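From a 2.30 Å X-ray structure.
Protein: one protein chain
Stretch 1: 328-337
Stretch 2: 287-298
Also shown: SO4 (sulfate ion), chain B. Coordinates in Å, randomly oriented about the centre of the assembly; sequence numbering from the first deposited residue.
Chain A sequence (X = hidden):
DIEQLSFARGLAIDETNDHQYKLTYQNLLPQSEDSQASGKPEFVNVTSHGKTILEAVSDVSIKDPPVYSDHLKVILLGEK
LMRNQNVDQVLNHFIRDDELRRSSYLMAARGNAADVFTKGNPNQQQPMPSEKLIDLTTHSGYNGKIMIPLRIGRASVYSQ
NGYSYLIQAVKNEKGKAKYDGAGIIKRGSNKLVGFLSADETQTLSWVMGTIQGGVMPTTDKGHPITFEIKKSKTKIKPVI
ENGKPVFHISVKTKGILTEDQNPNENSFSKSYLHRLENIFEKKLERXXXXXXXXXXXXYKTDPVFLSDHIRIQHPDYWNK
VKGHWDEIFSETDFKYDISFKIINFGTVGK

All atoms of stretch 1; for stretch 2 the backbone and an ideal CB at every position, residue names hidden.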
# COMPACT_ATOMS: atom_id res chain seq x y z
N ILE A 328 12.53 -17.31 7.29
CA ILE A 328 11.79 -18.56 7.13
C ILE A 328 10.86 -18.49 5.92
O ILE A 328 10.72 -19.47 5.18
CB ILE A 328 10.96 -18.90 8.39
CG1 ILE A 328 11.89 -19.22 9.57
CG2 ILE A 328 10.02 -20.06 8.14
CD1 ILE A 328 12.72 -20.49 9.39
N PHE A 329 10.21 -17.34 5.74
CA PHE A 329 9.31 -17.13 4.60
C PHE A 329 10.04 -17.34 3.27
O PHE A 329 9.51 -17.97 2.37
CB PHE A 329 8.70 -15.72 4.66
CG PHE A 329 7.91 -15.35 3.44
CD1 PHE A 329 6.70 -15.98 3.17
CD2 PHE A 329 8.36 -14.38 2.56
CE1 PHE A 329 5.96 -15.63 2.05
CE2 PHE A 329 7.62 -14.03 1.44
CZ PHE A 329 6.42 -14.66 1.19
N SER A 330 11.26 -16.82 3.18
CA SER A 330 12.08 -16.97 1.98
C SER A 330 12.40 -18.43 1.65
O SER A 330 12.52 -18.79 0.48
CB SER A 330 13.39 -16.19 2.13
OG SER A 330 13.14 -14.80 2.14
N GLU A 331 12.52 -19.26 2.68
CA GLU A 331 12.83 -20.68 2.54
C GLU A 331 11.58 -21.55 2.43
O GLU A 331 11.67 -22.76 2.24
CB GLU A 331 13.63 -21.17 3.74
CG GLU A 331 14.93 -20.42 4.00
CD GLU A 331 15.51 -20.69 5.39
OE1 GLU A 331 16.51 -20.03 5.76
OE2 GLU A 331 14.96 -21.56 6.12
N THR A 332 10.40 -20.94 2.56
CA THR A 332 9.15 -21.69 2.58
C THR A 332 8.75 -22.18 1.19
O THR A 332 9.02 -21.51 0.19
CB THR A 332 8.02 -20.82 3.18
OG1 THR A 332 8.39 -20.42 4.51
CG2 THR A 332 6.71 -21.59 3.23
N ASP A 333 8.12 -23.35 1.14
CA ASP A 333 7.63 -23.93 -0.10
C ASP A 333 6.11 -23.81 -0.15
O ASP A 333 5.45 -23.83 0.88
CB ASP A 333 8.03 -25.40 -0.22
CG ASP A 333 9.53 -25.60 -0.30
OD1 ASP A 333 9.97 -26.56 -0.96
OD2 ASP A 333 10.29 -24.80 0.30
N PHE A 334 5.57 -23.71 -1.36
CA PHE A 334 4.14 -23.57 -1.55
C PHE A 334 3.62 -24.64 -2.51
O PHE A 334 4.26 -24.93 -3.52
CB PHE A 334 3.81 -22.17 -2.10
CG PHE A 334 4.16 -21.06 -1.15
CD1 PHE A 334 5.45 -20.56 -1.11
CD2 PHE A 334 3.20 -20.53 -0.30
CE1 PHE A 334 5.78 -19.54 -0.22
CE2 PHE A 334 3.52 -19.51 0.58
CZ PHE A 334 4.82 -19.01 0.62
N LYS A 335 2.48 -25.21 -2.16
CA LYS A 335 1.81 -26.20 -2.97
C LYS A 335 0.39 -25.70 -3.18
O LYS A 335 -0.34 -25.49 -2.21
CB LYS A 335 1.80 -27.56 -2.27
CG LYS A 335 3.18 -28.14 -1.96
CD LYS A 335 3.93 -28.54 -3.23
CE LYS A 335 5.24 -29.24 -2.90
NZ LYS A 335 6.19 -28.33 -2.18
N TYR A 336 0.01 -25.51 -4.43
CA TYR A 336 -1.28 -24.92 -4.75
C TYR A 336 -2.26 -25.96 -5.28
O TYR A 336 -1.87 -26.89 -5.97
CB TYR A 336 -1.11 -23.80 -5.78
CG TYR A 336 -0.09 -22.76 -5.37
CD1 TYR A 336 -0.48 -21.62 -4.67
CD2 TYR A 336 1.26 -22.92 -5.67
CE1 TYR A 336 0.46 -20.67 -4.28
CE2 TYR A 336 2.19 -21.97 -5.29
CZ TYR A 336 1.79 -20.84 -4.59
OH TYR A 336 2.72 -19.90 -4.21
N ASP A 337 -3.53 -25.78 -4.93
CA ASP A 337 -4.60 -26.61 -5.45
C ASP A 337 -5.68 -25.63 -5.90
O ASP A 337 -6.48 -25.16 -5.10
CB ASP A 337 -5.12 -27.58 -4.39
CG ASP A 337 -6.18 -28.54 -4.93
OD1 ASP A 337 -6.28 -29.66 -4.40
OD2 ASP A 337 -6.91 -28.18 -5.88
N UNK A 287 1.37 -17.53 -12.42
CA UNK A 287 1.44 -16.11 -12.10
C UNK A 287 1.75 -15.90 -10.61
O UNK A 287 2.56 -15.04 -10.28
CB UNK A 287 0.13 -15.42 -12.47
N UNK A 288 1.16 -16.70 -9.73
CA UNK A 288 1.42 -16.54 -8.29
C UNK A 288 2.84 -17.01 -7.94
O UNK A 288 3.45 -16.47 -7.02
CB UNK A 288 0.39 -17.32 -7.47
N UNK A 289 3.35 -17.99 -8.67
CA UNK A 289 4.73 -18.46 -8.45
C UNK A 289 5.73 -17.35 -8.73
O UNK A 289 6.73 -17.21 -8.02
CB UNK A 289 5.04 -19.67 -9.33
N UNK A 290 5.47 -16.55 -9.76
CA UNK A 290 6.33 -15.43 -10.10
C UNK A 290 6.28 -14.37 -8.99
O UNK A 290 7.33 -13.88 -8.55
CB UNK A 290 5.92 -14.83 -11.44
N UNK A 291 5.08 -14.04 -8.51
CA UNK A 291 4.91 -13.03 -7.47
C UNK A 291 5.55 -13.49 -6.16
O UNK A 291 6.27 -12.73 -5.51
CB UNK A 291 3.43 -12.73 -7.26
N UNK A 292 5.30 -14.75 -5.79
CA UNK A 292 5.86 -15.31 -4.56
C UNK A 292 7.39 -15.33 -4.61
O UNK A 292 8.06 -15.16 -3.61
CB UNK A 292 5.32 -16.72 -4.33
N UNK A 293 7.94 -15.55 -5.80
CA UNK A 293 9.38 -15.54 -5.99
C UNK A 293 9.96 -14.14 -5.73
O UNK A 293 11.02 -14.01 -5.12
CB UNK A 293 9.73 -16.01 -7.41
N UNK A 294 9.26 -13.11 -6.20
CA UNK A 294 9.66 -11.73 -5.93
C UNK A 294 9.56 -11.41 -4.43
O UNK A 294 10.44 -10.77 -3.87
CB UNK A 294 8.79 -10.76 -6.74
N UNK A 295 8.50 -11.87 -3.78
CA UNK A 295 8.32 -11.63 -2.34
C UNK A 295 9.41 -12.34 -1.53
O UNK A 295 9.99 -11.76 -0.61
CB UNK A 295 6.94 -12.10 -1.89
N UNK A 296 9.70 -13.58 -1.91
CA UNK A 296 10.70 -14.36 -1.18
C UNK A 296 12.15 -13.96 -1.44
O UNK A 296 12.94 -13.89 -0.50
CB UNK A 296 10.53 -15.84 -1.53
N UNK A 297 12.50 -13.68 -2.69
CA UNK A 297 13.91 -13.50 -3.05
C UNK A 297 14.30 -12.13 -3.59
O UNK A 297 15.50 -11.83 -3.66
CB UNK A 297 14.29 -14.55 -4.10
N UNK A 298 13.34 -11.30 -3.99
CA UNK A 298 13.65 -9.94 -4.41
C UNK A 298 13.43 -9.00 -3.22
O UNK A 298 14.35 -8.32 -2.78
CB UNK A 298 12.79 -9.52 -5.61
S SO4 B . 10.60 -7.94 -12.79
O1 SO4 B . 11.69 -7.55 -11.90
O2 SO4 B . 10.04 -6.73 -13.39
O3 SO4 B . 9.56 -8.64 -12.04
O4 SO4 B . 11.12 -8.83 -13.82

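Stretch 2 is a helix throughout, running nearly antiparallel to strand 333-337 (159° between their directions), with an axis separation of 10.8 Å at closest approach. Its last turns lie beside Phe329 to Thr332.

At position 287 the CB has nothing of stretch 1 within 5.5 Å, so the partner sets no preference and most helix-compatible residues would do. The residue is Asp287, whose OD2 is hydrogen-bonded elsewhere in the structure.

Position 288 is different: CA-to-CB points toward stretch 1, and the ideal CB lies 4.6 Å from Tyr336 CE1. A compact or medium apolar side chain, such as valine, isoleucine or leucine, could meet the ring. Val288 does so with chi1 in the p well, placing CG1 over the face of Tyr336, 3.7 Å from Tyr336 CE1, in a CH-pi contact.

At 289 the CB points sideways, 5.5 Å from Tyr336 CE2, and stretch 1 offers part of the Tyr336 ring but no nearby charge. A long chain with an aliphatic stem would suit. Lys289 passes its CG 4.3 Å from Tyr336 CE2, while its extended chain carries NZ onward without a charged partner in stretch 1.

Positions 290 and 291 are out of reach of stretch 1, which therefore leaves their identity open; they are Gln290 and Val291.

Position 292 points toward the partner. Its ideal CB is 4.1 Å from Tyr336 OH and 5.0 Å from Phe334 CE1, and the Phe329 ring lies further along. Flexible apolar residues, methionine or leucine, would fit among these aromatics. Met292 lays its CG over the face of Phe334, 3.6 Å from Phe334 CE1, and its SD reaches 3.8 Å from Phe329 CZ, so one unbranched chain touches both phenylalanine rings.

Positions 293 and 294 are again beyond stretch 1, and polar residues are as acceptable as any; the first is Asp293. Lys294 reaches one turn along the helix to position 298 and donates from NZ to sulfate O3 at 2.6 Å.

At 295 the CB is sideways but only 3.9 Å from Phe329 CE2, favouring an apolar residue. Leu295 supplies that contact through its CB.

At position 296 the two backbones come closest, its CA 4.3 Å from Ser330 CA and its ideal CB 4.0 Å from that same atom. The carbonyls of Phe329 and Thr332 lie within reach of a longer chain, calling for a donor such as glutamine, lysine or arginine. Gln296 donates hydrogen bonds from NE2 to Phe329 O at 2.8 Å and to Thr332 O at 2.7 Å, while its CG covers a face of the Phe329 ring. Its backbone O accepts from Ser330 OG at 2.8 Å.

At 297 the CB is sideways and distant, but a polar side chain of moderate or greater length could turn back toward Ser330 O. His297 brings CE1 to 3.3 Å from Ser330 O, and a water bridges His297 NE2 and Ser330 O.

Position 298 is out of reach of stretch 1, which sets no preference; Glu298 OE2 forms a salt bridge with Lys294 NZ at 2.9 Å.

Stretch 2 (287-298) DVKQVMDKLQHE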
# COMPACT_ATOMS: atom_id res chain seq x y z
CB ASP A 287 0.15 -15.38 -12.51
CG ASP A 287 -0.01 -15.29 -14.02
OD1 ASP A 287 0.97 -15.54 -14.75
OD2 ASP A 287 -1.12 -14.95 -14.49
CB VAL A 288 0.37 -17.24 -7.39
CG1 VAL A 288 0.56 -18.76 -7.40
CG2 VAL A 288 0.46 -16.71 -5.97
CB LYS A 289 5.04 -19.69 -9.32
CG LYS A 289 4.47 -20.99 -8.76
CD LYS A 289 4.88 -22.17 -9.63
CE LYS A 289 4.38 -23.49 -9.06
NZ LYS A 289 4.77 -24.64 -9.94
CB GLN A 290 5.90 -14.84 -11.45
CG GLN A 290 6.70 -13.62 -11.96
CD GLN A 290 8.19 -13.86 -12.06
OE1 GLN A 290 8.89 -13.87 -11.04
NE2 GLN A 290 8.70 -13.99 -13.30
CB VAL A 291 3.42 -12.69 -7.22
CG1 VAL A 291 3.28 -11.69 -6.08
CG2 VAL A 291 2.78 -12.14 -8.49
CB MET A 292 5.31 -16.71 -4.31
CG MET A 292 5.36 -17.16 -2.85
SD MET A 292 4.45 -16.07 -1.72
CE MET A 292 2.97 -15.74 -2.65
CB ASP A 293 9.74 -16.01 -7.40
CG ASP A 293 11.19 -16.36 -7.54
OD1 ASP A 293 11.60 -17.42 -7.01
OD2 ASP A 293 11.92 -15.60 -8.20
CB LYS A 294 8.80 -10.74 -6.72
CG LYS A 294 9.01 -10.80 -8.22
CD LYS A 294 7.91 -10.06 -8.99
CE LYS A 294 8.00 -8.55 -8.85
NZ LYS A 294 9.19 -7.98 -9.53
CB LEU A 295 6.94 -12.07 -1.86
CG LEU A 295 5.74 -11.26 -2.37
CD1 LEU A 295 4.44 -11.83 -1.83
CD2 LEU A 295 5.87 -9.78 -2.01
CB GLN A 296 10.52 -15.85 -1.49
CG GLN A 296 9.33 -16.48 -0.81
CD GLN A 296 9.16 -17.93 -1.22
OE1 GLN A 296 8.90 -18.22 -2.38
NE2 GLN A 296 9.31 -18.84 -0.26
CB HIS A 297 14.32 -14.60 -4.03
CG HIS A 297 13.93 -15.98 -3.58
ND1 HIS A 297 14.47 -16.57 -2.46
CD2 HIS A 297 13.04 -16.86 -4.09
CE1 HIS A 297 13.93 -17.77 -2.30
NE2 HIS A 297 13.06 -17.97 -3.27
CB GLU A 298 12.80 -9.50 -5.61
CG GLU A 298 13.25 -8.17 -6.23
CD GLU A 298 12.35 -7.68 -7.35
OE1 GLU A 298 12.64 -6.61 -7.90
OE2 GLU A 298 11.35 -8.35 -7.69
O HOH W 1 12.20 -20.77 -1.81
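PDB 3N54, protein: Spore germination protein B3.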